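Local coordinates for envelopment polyprotein (PDB 7A56) that probably drives fusion of the viral and host membranes during entry, as a class II fusion glycoprotein (Gc) of Schmallenberg virus, captured in its postfusion conformation, at residues T317-S320 against M324-H327. Residues are numbered along the deposited sequence; the frame is centred on the assembly and turned at random.
Sequences TIAS and MEVH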
ATOM      1  N   THR A 317       2.105  17.572   0.433  1.00 30.10           N
ATOM      2  CA  THR A 317       2.522  18.923   0.777  1.00 35.24           C
ATOM      3  C   THR A 317       2.985  18.914   2.217  1.00 35.71           C
ATOM      4  O   THR A 317       2.506  18.135   3.046  1.00 33.10           O
ATOM      5  CB  THR A 317       1.383  19.980   0.631  1.00 39.53           C
ATOM      6  OG1 THR A 317       0.301  19.654   1.518  1.00 39.38           O
ATOM      7  CG2 THR A 317       0.855  20.059  -0.792  1.00 40.42           C
ATOM      8  N   ILE A 318       3.934  19.778   2.512  1.00 37.48           N
ATOM      9  CA  ILE A 318       4.434  19.918   3.868  1.00 37.07           C
ATOM     10  C   ILE A 318       3.554  20.911   4.606  1.00 41.40           C
ATOM     11  O   ILE A 318       3.459  22.079   4.211  1.00 44.98           O
ATOM     12  CB  ILE A 318       5.921  20.348   3.866  1.00 33.84           C
ATOM     13  CG1 ILE A 318       6.703  19.253   3.194  1.00 33.16           C
ATOM     14  CG2 ILE A 318       6.342  20.579   5.272  1.00 34.82           C
ATOM     15  CD1 ILE A 318       8.073  19.688   2.633  1.00 34.86           C
ATOM     16  N   ALA A 319       2.906  20.447   5.688  1.00 41.69           N
ATOM     17  CA  ALA A 319       2.127  21.285   6.589  1.00 50.39           C
ATOM     18  C   ALA A 319       2.925  21.802   7.787  1.00 65.62           C
ATOM     19  O   ALA A 319       2.736  22.952   8.203  1.00 65.90           O
ATOM     20  CB  ALA A 319       0.900  20.503   7.069  1.00 44.82           C
ATOM     21  N   SER A 320       3.799  20.963   8.348  1.00 81.10           N
ATOM     22  CA  SER A 320       4.695  21.280   9.471  1.00 91.12           C
ATOM     23  C   SER A 320       3.988  21.912  10.670  1.00 96.64           C
ATOM     24  O   SER A 320       4.377  21.683  11.816  1.00 99.05           O
ATOM     25  CB  SER A 320       5.828  22.196   9.004  1.00 98.85           C
ATOM     26  OG  SER A 320       7.061  21.835   9.614  1.00101.01           O
ATOM     27  N   MET A 324       7.482  16.979  12.122  1.00 52.01           N
ATOM     28  CA  MET A 324       7.010  17.520  10.845  1.00 48.38           C
ATOM     29  C   MET A 324       5.686  16.851  10.478  1.00 37.08           C
ATOM     30  O   MET A 324       5.485  15.734  10.879  1.00 34.79           O
ATOM     31  CB  MET A 324       8.024  17.251   9.724  1.00 50.23           C
ATOM     32  CG  MET A 324       7.610  18.019   8.500  1.00 52.90           C
ATOM     33  SD  MET A 324       8.558  17.814   7.026  1.00 56.09           S
ATOM     34  CE  MET A 324       8.340  16.112   6.658  1.00 52.59           C
ATOM     35  N   GLU A 325       4.835  17.472   9.653  1.00 36.39           N
ATOM     36  CA  GLU A 325       3.553  16.884   9.233  1.00 33.98           C
ATOM     37  C   GLU A 325       3.376  17.005   7.723  1.00 29.35           C
ATOM     38  O   GLU A 325       3.644  18.065   7.145  1.00 33.01           O
ATOM     39  CB  GLU A 325       2.391  17.557   9.948  1.00 37.06           C
ATOM     40  CG  GLU A 325       1.028  16.966   9.577  1.00 39.88           C
ATOM     41  CD  GLU A 325      -0.076  17.349  10.555  1.00 47.10           C
ATOM     42  OE1 GLU A 325      -1.043  18.041  10.130  1.00 44.39           O
ATOM     43  OE2 GLU A 325       0.018  16.930  11.736  1.00 50.90           O
ATOM     44  N   VAL A 326       2.998  15.901   7.079  1.00 26.40           N
ATOM     45  CA  VAL A 326       2.746  15.878   5.647  1.00 24.75           C
ATOM     46  C   VAL A 326       1.258  15.569   5.425  1.00 25.69           C
ATOM     47  O   VAL A 326       0.666  14.717   6.123  1.00 25.09           O
ATOM     48  CB  VAL A 326       3.638  14.864   4.923  1.00 25.50           C
ATOM     49  CG1 VAL A 326       3.332  14.776   3.394  1.00 22.61           C
ATOM     50  CG2 VAL A 326       5.173  15.229   5.228  1.00 25.06           C
ATOM     51  N   HIS A 327       0.677  16.266   4.440  1.00 27.21           N
ATOM     52  CA  HIS A 327      -0.730  16.079   4.027  1.00 27.90           C
ATOM     53  C   HIS A 327      -0.741  15.489   2.629  1.00 29.35           C
ATOM     54  O   HIS A 327       0.121  15.828   1.808  1.00 30.07           O
ATOM     55  CB  HIS A 327      -1.469  17.408   4.028  1.00 31.98           C
ATOM     56  CG  HIS A 327      -1.661  17.980   5.387  1.00 34.91           C
ATOM     57  ND1 HIS A 327      -2.287  19.184   5.606  1.00 39.61           N
ATOM     58  CD2 HIS A 327      -1.356  17.489   6.611  1.00 35.63           C
ATOM     59  CE1 HIS A 327      -2.359  19.417   6.902  1.00 40.24           C
ATOM     60  NE2 HIS A 327      -1.781  18.413   7.537  1.00 38.84           N
TER
HETATM   61  O   HOH W   1      -1.502  17.856  -0.006  1.00 29.07           O
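T317 and H327 form an antiparallel hydrogen-bonded pair, with T317 N to H327 O and H327 N to T317 O both 3.0 Å, and I318 follows opposite V326 as a non-hydrogen-bonded pair. Strands 316-318 and 325-328 thus make a beta hairpin, whose second strand also pairs antiparallel with the long strand 98-134 through backbone bonds of M324 with Y115 and V326 with A113. Beyond I318 the register slips: E325 O accepts from A319 N at 2.9 Å and from S320 N at 3.1 Å, a bulge-like end, though S320 is poorly ordered beside the unmodelled 321-323. The A319 methyl lies over one face of the H327 imidazole in a CH-pi contact, CB 3.5 Å from the ring centroid and 15° off its normal, shifted toward CE1 and NE2. Within its strand, H327 NE2 donates to E325 OE1 at 2.7 Å, nearly in the ring plane and on the anti side of the carboxylate. E325 reaches this edge with CG anti to its own N (chi1 -179°) and an extended chain. On the I318 and V326 face, I318 CG2 meets M324 SD at 4.0 Å. A water 3.0 Å from T317 OG1 gives a weak hydrogen bond to H327 O. Methyl and carboxylate would be expected to restrain the imidazole's turn; the carboxylate may favour its protonation, although K112, touching both E325 and H327, would act against it.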